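Local coordinates for designed protein 5L6HC3_1 (Synthetic construct, PDB 5IZS) that is designed from scratch to self-assemble into a homotrimer of helical hairpins, its partner specificity probably set by modular hydrogen-bond networks, at residues I15-K20 with E67-R72. Sequence-based numbering, arbitrary orientation.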
ATOM      1  N   ILE C  15       5.115  -0.696 -14.519  1.00 43.56           N
ATOM      2  CA  ILE C  15       4.438   0.585 -14.335  1.00 37.09           C
ATOM      3  C   ILE C  15       2.948   0.365 -14.127  1.00 42.96           C
ATOM      4  O   ILE C  15       2.337   0.956 -13.234  1.00 44.33           O
ATOM      5  CB  ILE C  15       4.666   1.522 -15.536  1.00 31.78           C
ATOM      6  CG1 ILE C  15       6.025   2.207 -15.402  1.00 30.98           C
ATOM      7  CG2 ILE C  15       3.568   2.575 -15.625  1.00 32.51           C
ATOM      8  CD1 ILE C  15       6.154   3.059 -14.155  1.00 29.35           C
ATOM      9  N   GLU C  16       2.373  -0.500 -14.956  1.00 37.48           N
ATOM     10  CA  GLU C  16       0.978  -0.880 -14.823  1.00 40.06           C
ATOM     11  C   GLU C  16       0.768  -1.565 -13.473  1.00 40.32           C
ATOM     12  O   GLU C  16      -0.284  -1.422 -12.848  1.00 47.02           O
ATOM     13  CB  GLU C  16       0.561  -1.796 -15.974  1.00 42.94           C
ATOM     14  CG  GLU C  16      -0.933  -1.846 -16.222  1.00 47.72           C
ATOM     15  CD  GLU C  16      -1.304  -2.867 -17.276  1.00 64.99           C
ATOM     16  OE1 GLU C  16      -0.386  -3.525 -17.809  1.00 63.93           O
ATOM     17  OE2 GLU C  16      -2.511  -3.015 -17.566  1.00 63.32           O
ATOM     18  N   LEU C  17       1.798  -2.273 -13.014  1.00 37.62           N
ATOM     19  CA  LEU C  17       1.732  -3.039 -11.775  1.00 31.53           C
ATOM     20  C   LEU C  17       1.741  -2.129 -10.549  1.00 33.02           C
ATOM     21  O   LEU C  17       0.986  -2.348  -9.602  1.00 29.91           O
ATOM     22  CB  LEU C  17       2.892  -4.035 -11.705  1.00 32.59           C
ATOM     23  CG  LEU C  17       2.779  -5.196 -10.716  1.00 31.45           C
ATOM     24  CD1 LEU C  17       1.432  -5.868 -10.864  1.00 31.67           C
ATOM     25  CD2 LEU C  17       3.904  -6.199 -10.945  1.00 30.84           C
ATOM     26  N   ALA C  18       2.593  -1.106 -10.573  1.00 34.62           N
ATOM     27  CA  ALA C  18       2.669  -0.144  -9.474  1.00 30.35           C
ATOM     28  C   ALA C  18       1.355   0.618  -9.328  1.00 28.05           C
ATOM     29  O   ALA C  18       0.908   0.900  -8.215  1.00 29.75           O
ATOM     30  CB  ALA C  18       3.825   0.824  -9.690  1.00 30.28           C
ATOM     31  N   ARG C  19       0.735   0.933 -10.463  1.00 26.73           N
ATOM     32  CA  ARG C  19      -0.538   1.650 -10.489  1.00 30.12           C
ATOM     33  C   ARG C  19      -1.655   0.862  -9.810  1.00 28.81           C
ATOM     34  O   ARG C  19      -2.403   1.404  -8.997  1.00 30.39           O
ATOM     35  CB  ARG C  19      -0.951   1.973 -11.927  1.00 32.38           C
ATOM     36  CG  ARG C  19      -0.139   3.072 -12.598  1.00 39.75           C
ATOM     37  CD  ARG C  19      -1.023   3.902 -13.526  1.00 47.81           C
ATOM     38  NE  ARG C  19      -0.251   4.622 -14.537  1.00 56.65           N
ATOM     39  CZ  ARG C  19       0.337   5.797 -14.339  1.00 63.53           C
ATOM     40  NH1 ARG C  19       0.251   6.399 -13.159  1.00 69.48           N
ATOM     41  NH2 ARG C  19       1.018   6.370 -15.322  1.00 60.69           N
ATOM     42  N   LYS C  20      -1.765  -0.418 -10.157  1.00 30.28           N
ATOM     43  CA  LYS C  20      -2.814  -1.275  -9.613  1.00 32.12           C
ATOM     44  C   LYS C  20      -2.673  -1.406  -8.100  1.00 27.78           C
ATOM     45  O   LYS C  20      -3.665  -1.377  -7.374  1.00 24.93           O
ATOM     46  CB  LYS C  20      -2.781  -2.657 -10.269  1.00 36.25           C
ATOM     47  CG  LYS C  20      -3.857  -3.610  -9.761  1.00 40.62           C
ATOM     48  CD  LYS C  20      -5.237  -2.977  -9.816  1.00 45.20           C
ATOM     49  CE  LYS C  20      -6.306  -3.915  -9.281  1.00 48.84           C
ATOM     50  NZ  LYS C  20      -7.653  -3.282  -9.273  1.00 51.93           N
ATOM     51  N   GLU C  67      -3.227  -9.459  -5.834  1.00 21.58           N
ATOM     52  CA  GLU C  67      -2.409 -10.668  -5.908  1.00 29.50           C
ATOM     53  C   GLU C  67      -2.561 -11.335  -7.270  1.00 30.74           C
ATOM     54  O   GLU C  67      -1.613 -11.904  -7.808  1.00 30.42           O
ATOM     55  CB  GLU C  67      -2.791 -11.654  -4.802  1.00 37.64           C
ATOM     56  CG  GLU C  67      -2.443 -11.203  -3.396  1.00 42.57           C
ATOM     57  CD  GLU C  67      -3.091 -12.064  -2.329  1.00 46.63           C
ATOM     58  OE1 GLU C  67      -4.006 -12.844  -2.666  1.00 50.72           O
ATOM     59  OE2 GLU C  67      -2.684 -11.962  -1.153  1.00 45.75           O
ATOM     60  N   GLU C  68      -3.764 -11.247  -7.826  1.00 29.81           N
ATOM     61  CA  GLU C  68      -4.076 -11.887  -9.093  1.00 35.25           C
ATOM     62  C   GLU C  68      -3.412 -11.158 -10.259  1.00 30.43           C
ATOM     63  O   GLU C  68      -2.939 -11.783 -11.206  1.00 25.12           O
ATOM     64  CB  GLU C  68      -5.590 -11.949  -9.290  1.00 44.26           C
ATOM     65  CG  GLU C  68      -6.018 -12.928 -10.363  1.00 59.13           C
ATOM     66  CD  GLU C  68      -5.246 -14.229 -10.292  1.00 68.75           C
ATOM     67  OE1 GLU C  68      -5.168 -14.829  -9.199  1.00 72.94           O
ATOM     68  OE2 GLU C  68      -4.708 -14.648 -11.334  1.00 74.97           O
ATOM     69  N   GLU C  69      -3.372  -9.833 -10.169  1.00 30.00           N
ATOM     70  CA  GLU C  69      -2.716  -8.995 -11.166  1.00 29.35           C
ATOM     71  C   GLU C  69      -1.200  -9.211 -11.154  1.00 26.63           C
ATOM     72  O   GLU C  69      -0.544  -9.147 -12.193  1.00 28.04           O
ATOM     73  CB  GLU C  69      -3.065  -7.526 -10.914  1.00 30.21           C
ATOM     74  CG  GLU C  69      -1.993  -6.519 -11.281  1.00 37.60           C
ATOM     75  CD  GLU C  69      -1.977  -6.166 -12.756  1.00 45.72           C
ATOM     76  OE1 GLU C  69      -2.396  -6.998 -13.589  1.00 52.50           O
ATOM     77  OE2 GLU C  69      -1.549  -5.040 -13.082  1.00 44.08           O
ATOM     78  N   ILE C  70      -0.653  -9.482  -9.972  1.00 25.51           N
ATOM     79  CA  ILE C  70       0.769  -9.781  -9.839  1.00 26.15           C
ATOM     80  C   ILE C  70       1.094 -11.115 -10.513  1.00 33.67           C
ATOM     81  O   ILE C  70       2.120 -11.247 -11.182  1.00 31.75           O
ATOM     82  CB  ILE C  70       1.198  -9.803  -8.357  1.00 27.06           C
ATOM     83  CG1 ILE C  70       1.302  -8.374  -7.819  1.00 26.35           C
ATOM     84  CG2 ILE C  70       2.536 -10.511  -8.180  1.00 29.16           C
ATOM     85  CD1 ILE C  70       1.627  -8.300  -6.348  1.00 23.00           C
ATOM     86  N   ARG C  71       0.207 -12.096 -10.347  1.00 35.47           N
ATOM     87  CA  ARG C  71       0.359 -13.383 -11.023  1.00 38.95           C
ATOM     88  C   ARG C  71       0.284 -13.200 -12.537  1.00 34.55           C
ATOM     89  O   ARG C  71       0.908 -13.948 -13.288  1.00 30.98           O
ATOM     90  CB  ARG C  71      -0.706 -14.386 -10.563  1.00 43.40           C
ATOM     91  CG  ARG C  71      -0.395 -15.089  -9.246  1.00 50.58           C
ATOM     92  CD  ARG C  71      -1.476 -16.107  -8.888  1.00 62.44           C
ATOM     93  NE  ARG C  71      -1.379 -16.543  -7.495  1.00 72.35           N
ATOM     94  CZ  ARG C  71      -2.315 -17.240  -6.859  1.00 78.76           C
ATOM     95  NH1 ARG C  71      -3.431 -17.588  -7.487  1.00 80.66           N
ATOM     96  NH2 ARG C  71      -2.138 -17.588  -5.591  1.00 80.71           N
ATOM     97  N   ARG C  72      -0.478 -12.205 -12.984  1.00 35.88           N
ATOM     98  CA  ARG C  72      -0.571 -11.930 -14.414  1.00 39.50           C
ATOM     99  C   ARG C  72       0.731 -11.332 -14.911  1.00 30.69           C
ATOM    100  O   ARG C  72       1.260 -11.762 -15.933  1.00 28.76           O
ATOM    101  CB  ARG C  72      -1.722 -10.987 -14.739  1.00 36.16           C
ATOM    102  CG  ARG C  72      -2.236 -11.138 -16.161  1.00 37.77           C
ATOM    103  CD  ARG C  72      -3.420 -10.224 -16.415  1.00 44.78           C
ATOM    104  NE  ARG C  72      -3.043  -8.815 -16.419  1.00 47.36           N
ATOM    105  CZ  ARG C  72      -3.894  -7.825 -16.662  1.00 48.56           C
ATOM    106  NH1 ARG C  72      -5.167  -8.096 -16.922  1.00 50.03           N
ATOM    107  NH2 ARG C  72      -3.477  -6.567 -16.651  1.00 47.41           N
TER
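Leu-17 carries the apolar side of the meeting between helices 6-41 and 45-82, whose segments run antiparallel (175°) with axes 10.3 Å apart. Its CD1 lies 3.9 Å from CG1 of Ile-70, and these two branched residues suit a buried seam: Ile-15 of a neighbouring subunit packs on Leu-17, and Arg-19 of that subunit on Ile-70. The same Leu-17 CD1 sits 3.5 Å from CG of Glu-69, the side chains lying alongside each other and pointing opposite ways. Glu-69, bent at chi2 (82°), uses its CG as hydrocarbon: it also meets CG of Lys-20 at 3.8 Å, the two chains meeting at a slant. Lys-20 lends only its aliphatic stem here.

Charges line the outer side. Glu-16, CG anti to its backbone N and extended beyond, brings OE2 to the guanidinium edge of Arg-72 in a long salt bridge, 3.8 Å to NH2. That NH2 lies 3.3 Å from OE1 of Glu-69, but OE1 is off the guanidinium plane and no N-H points at it, so only the opposite charges attract. Arg-72 probably offsets repulsion between the two glutamates, and its NE pairs with Glu-76. An alanine in place of Glu-69 would probably loosen the cover over Leu-17 and weaken the hold on Arg-72. Apolar seam inside, salt-bridge network outside: this layering is typical of an antiparallel helical hairpin, three of which build this designed bundle.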